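Local coordinates for thiamine pyrophosphokinase (PDB 3LM8), which catalyses the ATP-dependent conversion of thiamine to thiamine diphosphate, releasing AMP, and takes part in thiamine salvage, at residues 4-9 with 29-34; 172-177 with 189-194. The protein carries 1 engineered substitution. All coordinates share one frame; numbering follows the deposited sequence.

Interaction 1. Residues 4-9 with 29-34; sequences INIVAG and IGVDKG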
ATOM      1  N   ILE A   4       4.795   2.630 -10.023  1.00 19.35           N
ATOM      2  CA  ILE A   4       4.746   1.184 -10.139  1.00 17.56           C
ATOM      3  C   ILE A   4       3.594   0.679  -9.273  1.00 19.34           C
ATOM      4  O   ILE A   4       3.485   1.056  -8.105  1.00 19.47           O
ATOM      5  CB  ILE A   4       6.064   0.540  -9.705  1.00 20.38           C
ATOM      6  CG1 ILE A   4       7.179   1.022 -10.621  1.00 27.91           C
ATOM      7  CG2 ILE A   4       5.967  -0.995  -9.806  1.00 12.93           C
ATOM      8  CD1 ILE A   4       8.515   0.411 -10.309  1.00 31.86           C
ATOM      9  N   ASN A   5       2.712  -0.128  -9.864  1.00 15.93           N
ATOM     10  CA  ASN A   5       1.580  -0.693  -9.131  1.00 19.72           C
ATOM     11  C   ASN A   5       1.710  -2.203  -9.083  1.00 28.19           C
ATOM     12  O   ASN A   5       1.845  -2.864 -10.122  1.00 13.08           O
ATOM     13  CB  ASN A   5       0.243  -0.366  -9.788  1.00 16.05           C
ATOM     14  CG  ASN A   5      -0.085   1.092  -9.749  1.00 16.42           C
ATOM     15  OD1 ASN A   5       0.613   1.888  -9.116  1.00 14.16           O
ATOM     16  ND2 ASN A   5      -1.157   1.460 -10.431  1.00 11.12           N
ATOM     17  N   ILE A   6       1.645  -2.735  -7.866  1.00 27.44           N
ATOM     18  CA  ILE A   6       1.760  -4.161  -7.620  1.00 18.16           C
ATOM     19  C   ILE A   6       0.429  -4.680  -7.102  1.00 24.34           C
ATOM     20  O   ILE A   6      -0.153  -4.106  -6.171  1.00 24.51           O
ATOM     21  CB  ILE A   6       2.804  -4.437  -6.540  1.00 15.62           C
ATOM     22  CG1 ILE A   6       4.104  -3.693  -6.857  1.00 16.67           C
ATOM     23  CG2 ILE A   6       3.013  -5.919  -6.408  1.00 11.61           C
ATOM     24  CD1 ILE A   6       5.169  -3.799  -5.764  1.00 14.98           C
ATOM     25  N   VAL A   7      -0.054  -5.765  -7.693  1.00 19.51           N
ATOM     26  CA  VAL A   7      -1.309  -6.366  -7.254  1.00 16.20           C
ATOM     27  C   VAL A   7      -1.007  -7.748  -6.673  1.00 23.57           C
ATOM     28  O   VAL A   7      -0.720  -8.694  -7.406  1.00 25.97           O
ATOM     29  CB  VAL A   7      -2.304  -6.485  -8.430  1.00 11.78           C
ATOM     30  CG1 VAL A   7      -3.592  -7.193  -7.989  1.00  4.97           C
ATOM     31  CG2 VAL A   7      -2.620  -5.099  -8.951  1.00 31.11           C
ATOM     32  N   ALA A   8      -1.044  -7.841  -5.344  1.00 21.72           N
ATOM     33  CA  ALA A   8      -0.781  -9.094  -4.644  1.00 19.73           C
ATOM     34  C   ALA A   8      -1.994  -9.991  -4.813  1.00 21.23           C
ATOM     35  O   ALA A   8      -3.021  -9.543  -5.311  1.00 21.27           O
ATOM     36  CB  ALA A   8      -0.518  -8.829  -3.168  1.00 10.95           C
ATOM     37  N   GLY A   9      -1.892 -11.239  -4.368  1.00 25.47           N
ATOM     38  CA  GLY A   9      -2.987 -12.180  -4.550  1.00 31.77           C
ATOM     39  C   GLY A   9      -4.059 -12.307  -3.490  1.00 33.15           C
ATOM     40  O   GLY A   9      -4.471 -13.426  -3.169  1.00 29.00           O
ATOM     41  N   ILE A  29       2.714  -4.891 -12.208  1.00 38.73           N
ATOM     42  CA  ILE A  29       3.342  -6.184 -11.989  1.00 39.21           C
ATOM     43  C   ILE A  29       2.372  -6.992 -11.153  1.00 38.84           C
ATOM     44  O   ILE A  29       1.701  -6.442 -10.282  1.00 29.04           O
ATOM     45  CB  ILE A  29       4.696  -6.077 -11.243  1.00 34.36           C
ATOM     46  CG1 ILE A  29       4.534  -5.266  -9.963  1.00 37.90           C
ATOM     47  CG2 ILE A  29       5.737  -5.455 -12.143  1.00 27.58           C
ATOM     48  CD1 ILE A  29       5.789  -5.243  -9.107  1.00 45.07           C
ATOM     49  N   GLY A  30       2.285  -8.289 -11.442  1.00 33.08           N
ATOM     50  CA  GLY A  30       1.389  -9.158 -10.710  1.00 25.41           C
ATOM     51  C   GLY A  30       2.129 -10.093  -9.779  1.00 19.32           C
ATOM     52  O   GLY A  30       3.214 -10.581 -10.102  1.00 14.74           O
ATOM     53  N   VAL A  31       1.534 -10.336  -8.616  1.00 17.52           N
ATOM     54  CA  VAL A  31       2.114 -11.211  -7.600  1.00 16.11           C
ATOM     55  C   VAL A  31       1.049 -12.227  -7.226  1.00 26.83           C
ATOM     56  O   VAL A  31      -0.057 -11.858  -6.862  1.00 25.74           O
ATOM     57  CB  VAL A  31       2.539 -10.392  -6.334  1.00 10.78           C
ATOM     58  CG1 VAL A  31       2.726 -11.308  -5.142  1.00  8.96           C
ATOM     59  CG2 VAL A  31       3.837  -9.615  -6.612  1.00  4.55           C
ATOM     60  N   ASP A  32       1.379 -13.507  -7.336  1.00 22.44           N
ATOM     61  CA  ASP A  32       0.432 -14.567  -7.004  1.00 25.95           C
ATOM     62  C   ASP A  32      -0.847 -14.392  -7.807  1.00 29.10           C
ATOM     63  O   ASP A  32      -0.803 -13.886  -8.920  1.00 38.01           O
ATOM     64  CB  ASP A  32       0.117 -14.531  -5.506  1.00 32.45           C
ATOM     65  CG  ASP A  32      -0.752 -15.702  -5.058  1.00 51.80           C
ATOM     66  OD1 ASP A  32      -0.408 -16.863  -5.387  1.00 63.11           O
ATOM     67  OD2 ASP A  32      -1.772 -15.459  -4.371  1.00 55.53           O
ATOM     68  N   LYS A  33      -1.977 -14.812  -7.234  1.00 23.98           N
ATOM     69  CA  LYS A  33      -3.287 -14.694  -7.885  1.00 19.35           C
ATOM     70  C   LYS A  33      -3.454 -13.296  -8.473  1.00 22.42           C
ATOM     71  O   LYS A  33      -4.224 -13.086  -9.418  1.00 20.61           O
ATOM     72  CB  LYS A  33      -4.404 -14.939  -6.871  1.00 18.53           C
ATOM     73  CG  LYS A  33      -4.636 -16.390  -6.527  1.00 23.99           C
ATOM     74  CD  LYS A  33      -5.566 -17.036  -7.545  1.00 37.11           C
ATOM     75  CE  LYS A  33      -6.962 -16.433  -7.480  1.00 37.48           C
ATOM     76  NZ  LYS A  33      -7.844 -16.920  -8.575  1.00 39.37           N
ATOM     77  N   GLY A  34      -2.711 -12.349  -7.902  1.00 15.12           N
ATOM     78  CA  GLY A  34      -2.768 -10.970  -8.339  1.00 14.45           C
ATOM     79  C   GLY A  34      -2.604 -10.782  -9.826  1.00 16.78           C
ATOM     80  O   GLY A  34      -3.322  -9.981 -10.425  1.00 24.23           O
TER
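I29 is held at both ends of its backbone by the strand beside it: its N-H bonds to N5 O (N to O 3.0 Å), and its carbonyl O accepts from V7 N at 3.2 Å. One step on, V31 N donates to V7 O over 3.0 Å, the donor lying tilted from the carbonyl plane. The same V7 O also receives a C-H...O contact from G34 CA, so it lies between the end of strand 26-31 and the start of helix 33-41.

Strands 3-7 and 26-31 are neighbours in the parallel part of the large mixed sheet, next to helix 33-41, and their segments run 24° apart. The D32 side chain, just past the second strand, lies about 6 Å from a bound magnesium ion. D32 passes G9, its OD2 3.5 Å from G9 CA, while K33 reaches away to a salt bridge with E59.

On one face, I29 runs alongside I6; with CG1 tucked between its own N and C (chi1 52°), I29 brings its CD1 to 3.7 Å from I6 CD1. I6 CG2 meets V31 CG2 at 3.8 Å, and A85 of helix 81-92 packs on V31. On the other face V7 CG1, anti to its backbone N (chi1 177°), rests 3.9 Å from G34 CA, and T37 and L38 of helix 33-41 pack against V7.

Interaction 2. Residues 172-177 with 189-194; sequences FKYPLN and ISNELI. With VIB (3-(4-amino-2-methyl-pyrimidin-5-ylmethyl)-5-(2-hydroxy-ethyl)-4-methyl-thiazol-3-ium), chain E.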
ATOM      1  N   PHE A 172      -7.338  19.539  11.154  1.00 14.14           N
ATOM      2  CA  PHE A 172      -8.018  18.344  11.627  1.00 29.08           C
ATOM      3  C   PHE A 172      -9.100  18.633  12.667  1.00 37.32           C
ATOM      4  O   PHE A 172      -9.012  19.595  13.434  1.00 39.43           O
ATOM      5  CB  PHE A 172      -6.992  17.357  12.213  1.00 26.70           C
ATOM      6  CG  PHE A 172      -6.026  16.808  11.202  1.00 19.08           C
ATOM      7  CD1 PHE A 172      -6.034  15.459  10.876  1.00 32.13           C
ATOM      8  CD2 PHE A 172      -5.106  17.641  10.574  1.00 29.15           C
ATOM      9  CE1 PHE A 172      -5.138  14.943   9.939  1.00 29.53           C
ATOM     10  CE2 PHE A 172      -4.204  17.136   9.634  1.00 29.21           C
ATOM     11  CZ  PHE A 172      -4.222  15.787   9.318  1.00 27.27           C
ATOM     12  N   LYS A 173     -10.121  17.783  12.681  1.00 30.13           N
ATOM     13  CA  LYS A 173     -11.208  17.916  13.633  1.00 24.45           C
ATOM     14  C   LYS A 173     -10.623  17.859  15.038  1.00 30.41           C
ATOM     15  O   LYS A 173     -11.063  18.577  15.925  1.00 26.68           O
ATOM     16  CB  LYS A 173     -12.201  16.773  13.424  1.00 24.07           C
ATOM     17  CG  LYS A 173     -13.367  16.703  14.397  1.00 14.36           C
ATOM     18  CD  LYS A 173     -14.394  15.723  13.838  1.00 12.90           C
ATOM     19  CE  LYS A 173     -15.596  15.526  14.725  1.00 22.22           C
ATOM     20  NZ  LYS A 173     -16.602  14.693  13.999  1.00 32.00           N
ATOM     21  N   TYR A 174      -9.613  17.007  15.220  1.00 37.86           N
ATOM     22  CA  TYR A 174      -8.953  16.826  16.514  1.00 24.06           C
ATOM     23  C   TYR A 174      -7.499  17.298  16.483  1.00 21.89           C
ATOM     24  O   TYR A 174      -6.582  16.502  16.327  1.00 31.14           O
ATOM     25  CB  TYR A 174      -9.011  15.344  16.919  1.00 22.97           C
ATOM     26  CG  TYR A 174     -10.413  14.829  17.187  1.00 26.87           C
ATOM     27  CD1 TYR A 174     -11.029  15.030  18.428  1.00 24.74           C
ATOM     28  CD2 TYR A 174     -11.126  14.141  16.197  1.00 30.35           C
ATOM     29  CE1 TYR A 174     -12.319  14.555  18.680  1.00 26.06           C
ATOM     30  CE2 TYR A 174     -12.412  13.664  16.436  1.00 26.11           C
ATOM     31  CZ  TYR A 174     -13.004  13.873  17.681  1.00 28.02           C
ATOM     32  OH  TYR A 174     -14.273  13.396  17.921  1.00 31.17           O
ATOM     33  N   PRO A 175      -7.276  18.607  16.648  1.00 26.42           N
ATOM     34  CA  PRO A 175      -5.938  19.210  16.640  1.00 35.45           C
ATOM     35  C   PRO A 175      -4.973  18.623  17.666  1.00 34.05           C
ATOM     36  O   PRO A 175      -5.380  17.967  18.627  1.00 29.56           O
ATOM     37  CB  PRO A 175      -6.223  20.686  16.904  1.00 34.24           C
ATOM     38  CG  PRO A 175      -7.568  20.873  16.289  1.00 38.47           C
ATOM     39  CD  PRO A 175      -8.304  19.648  16.789  1.00 27.17           C
ATOM     40  N   LEU A 176      -3.690  18.896  17.446  1.00 24.45           N
ATOM     41  CA  LEU A 176      -2.604  18.421  18.297  1.00 17.41           C
ATOM     42  C   LEU A 176      -1.422  19.370  18.112  1.00 13.77           C
ATOM     43  O   LEU A 176      -1.062  19.693  16.979  1.00 34.88           O
ATOM     44  CB  LEU A 176      -2.204  17.008  17.854  1.00 30.88           C
ATOM     45  CG  LEU A 176      -2.153  15.849  18.850  1.00 34.77           C
ATOM     46  CD1 LEU A 176      -3.439  15.788  19.665  1.00 31.41           C
ATOM     47  CD2 LEU A 176      -1.917  14.556  18.082  1.00 35.83           C
ATOM     48  N   ASN A 177      -0.811  19.816  19.208  1.00 18.76           N
ATOM     49  CA  ASN A 177       0.337  20.731  19.103  1.00 30.64           C
ATOM     50  C   ASN A 177       1.571  20.193  19.826  1.00 35.76           C
ATOM     51  O   ASN A 177       1.579  20.094  21.055  1.00 38.49           O
ATOM     52  CB  ASN A 177      -0.039  22.117  19.657  1.00 38.67           C
ATOM     53  CG  ASN A 177       1.099  23.131  19.542  1.00 41.25           C
ATOM     54  OD1 ASN A 177       1.788  23.211  18.520  1.00 34.17           O
ATOM     55  ND2 ASN A 177       1.288  23.923  20.591  1.00 38.27           N
ATOM     56  N   ILE A 189      -6.486   7.899  16.294  1.00 18.21           N
ATOM     57  CA  ILE A 189      -7.277   7.127  15.348  1.00 19.41           C
ATOM     58  C   ILE A 189      -8.613   7.823  15.182  1.00 26.87           C
ATOM     59  O   ILE A 189      -9.106   8.468  16.104  1.00 22.62           O
ATOM     60  CB  ILE A 189      -7.532   5.692  15.859  1.00 32.98           C
ATOM     61  CG1 ILE A 189      -6.223   4.908  15.856  1.00 37.89           C
ATOM     62  CG2 ILE A 189      -8.590   5.001  15.005  1.00 41.45           C
ATOM     63  CD1 ILE A 189      -6.364   3.499  16.359  1.00 38.12           C
ATOM     64  N   SER A 190      -9.181   7.698  13.990  1.00 33.75           N
ATOM     65  CA  SER A 190     -10.470   8.298  13.685  1.00 29.64           C
ATOM     66  C   SER A 190     -10.490   9.828  13.720  1.00 36.43           C
ATOM     67  O   SER A 190     -11.340  10.434  14.379  1.00 44.12           O
ATOM     68  CB  SER A 190     -11.540   7.739  14.628  1.00 19.54           C
ATOM     69  OG  SER A 190     -12.053   6.514  14.136  1.00 29.02           O
ATOM     70  N   ASN A 191      -9.548  10.448  13.016  1.00 35.47           N
ATOM     71  CA  ASN A 191      -9.503  11.903  12.945  1.00 28.50           C
ATOM     72  C   ASN A 191     -10.168  12.256  11.618  1.00 28.09           C
ATOM     73  O   ASN A 191     -10.515  11.377  10.832  1.00 26.69           O
ATOM     74  CB  ASN A 191      -8.056  12.411  12.969  1.00 22.71           C
ATOM     75  CG  ASN A 191      -7.932  13.804  13.574  1.00 25.06           C
ATOM     76  OD1 ASN A 191      -6.891  14.158  14.142  1.00 22.89           O
ATOM     77  ND2 ASN A 191      -8.989  14.601  13.452  1.00 25.68           N
ATOM     78  N   GLU A 192     -10.354  13.541  11.375  1.00 31.83           N
ATOM     79  CA  GLU A 192     -10.976  13.998  10.143  1.00 26.36           C
ATOM     80  C   GLU A 192     -10.366  15.329   9.763  1.00 20.84           C
ATOM     81  O   GLU A 192      -9.758  16.006  10.594  1.00 25.34           O
ATOM     82  CB  GLU A 192     -12.483  14.176  10.341  1.00 24.79           C
ATOM     83  CG  GLU A 192     -13.300  12.886  10.307  1.00 29.97           C
ATOM     84  CD  GLU A 192     -14.748  13.107  10.723  1.00 42.70           C
ATOM     85  OE1 GLU A 192     -15.355  14.113  10.294  1.00 55.58           O
ATOM     86  OE2 GLU A 192     -15.283  12.265  11.474  1.00 28.47           O
ATOM     87  N   LEU A 193     -10.520  15.703   8.501  1.00 28.28           N
ATOM     88  CA  LEU A 193     -10.005  16.984   8.038  1.00 35.08           C
ATOM     89  C   LEU A 193     -11.178  17.978   8.089  1.00 33.73           C
ATOM     90  O   LEU A 193     -12.288  17.648   7.664  1.00 26.03           O
ATOM     91  CB  LEU A 193      -9.490  16.832   6.603  1.00 31.32           C
ATOM     92  CG  LEU A 193      -8.012  17.122   6.293  1.00 35.56           C
ATOM     93  CD1 LEU A 193      -7.084  16.595   7.395  1.00 39.72           C
ATOM     94  CD2 LEU A 193      -7.682  16.489   4.937  1.00 27.12           C
ATOM     95  N   ILE A 194     -10.962  19.173   8.634  1.00 28.35           N
ATOM     96  CA  ILE A 194     -12.052  20.147   8.668  1.00 29.01           C
ATOM     97  C   ILE A 194     -11.834  21.232   7.622  1.00 37.39           C
ATOM     98  O   ILE A 194     -12.687  22.087   7.401  1.00 38.04           O
ATOM     99  CB  ILE A 194     -12.216  20.811  10.061  1.00 33.41           C
ATOM    100  CG1 ILE A 194     -10.967  21.614  10.422  1.00 28.41           C
ATOM    101  CG2 ILE A 194     -12.521  19.744  11.107  1.00 25.94           C
ATOM    102  CD1 ILE A 194     -11.108  22.402  11.708  1.00 30.80           C
TER
HETATM  103  CM2 VIB E 223      -5.537  13.373  18.139  1.00 21.52           C
HETATM  104  N4A VIB E 223      -9.685  12.330  20.317  1.00 42.36           N
HETATM  105  CM4 VIB E 223     -13.099   9.521  17.048  1.00 44.89           C
HETATM  106  O1  VIB E 223     -14.318   7.236  19.916  1.00 72.15           O
HETATM  107  C7  VIB E 223     -13.646   6.102  19.359  1.00 72.27           C
HETATM  108  C6  VIB E 223     -12.918   6.525  18.082  1.00 58.90           C
HETATM  109  C2  VIB E 223     -10.075   9.184  19.176  1.00 14.69           C
HETATM  110  S1  VIB E 223     -10.579   7.535  19.451  1.00 57.68           S
HETATM  111  C5  VIB E 223     -11.954   7.672  18.388  1.00 50.06           C
HETATM  112  C4  VIB E 223     -11.975   8.988  17.940  1.00 44.94           C
HETATM  113  N3  VIB E 223     -10.970   9.757  18.368  1.00 35.03           N
HETATM  114  C7A VIB E 223     -10.874  11.165  17.960  1.00 32.54           C
HETATM  115  C4A VIB E 223      -8.934  12.280  19.220  1.00 25.24           C
HETATM  116  N3A VIB E 223      -7.699  12.804  19.219  1.00 22.84           N
HETATM  117  C2A VIB E 223      -6.938  12.758  18.116  1.00 15.66           C
HETATM  118  N1A VIB E 223      -7.402  12.182  16.997  1.00 15.48           N
HETATM  119  C6A VIB E 223      -8.613  11.654  16.953  1.00 18.23           C
HETATM  120  C5A VIB E 223      -9.439  11.685  18.071  1.00 15.56           C
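The backbones of F172 and L193 come together in a single bridge, and a backbone hydrogen bond lies next to it: K173 N donates to E192 O at 2.8 Å, fairly straight at 161°, though it comes in from above the carbonyl plane.

Charge pairing follows the same line. K173 has CG anti to its backbone N (chi1 176°) and stays extended, so its chain runs alongside that of E192, and NZ of K173 ends 3.7 Å from OE2 of E192 in a long salt bridge. The other carboxylate oxygen, OE1, is bound to R153.

Among the apolar contacts, L193 CD1 stands over the centre of the F172 ring, a CH-pi contact 9° off the ring normal, with its nearest ring atom, F172 CZ, at 3.5 Å. I155 and I146 of the adjoining strands pack on both residues. I194 CG2 packs 3.8 Å from K173 CB.

The polar side chain of N191 touches both F172 and Y174.

The ligand contacts come from both segments. One face of the Y174 ring is turned to the methylene C7A of the thiamine, which sits 3.2 Å above the ring plane and over its centre. L176 CD1 touches the pyrimidine methyl CM2 at 3.5 Å. I189 O faces the thiazolium N3 at 3.2 Å, where the ring's positive charge would favour it, and S190 CB meets the methyl CM4 at 3.4 Å. With N191, T186, L187 and C188, these residues line the thiamine pocket of the vitamin B1 binding domain.

In the fold
From the N terminus, strand 3-7 runs out into a long connection without helix, and interaction 1 closes that loop when strand 26-31 returns parallel to the first strand and passes into helix 33-41. The chain continues through the large mixed sheet, then passes between it and the four-stranded antiparallel one. Interaction 2 closes a shorter loop, joining the turn between strands 167-170 and 176-181 to the segment leading to strand 197-202; the backbone of N191 is hydrogen-bonded to that of I155, on the large sheet's edge strand. Strand 207-212 then returns to the large sheet. The contacts neither nest nor cross; interactions 1 and 2 have their centres about 33 Å apart, on opposite sides of the chain's centre.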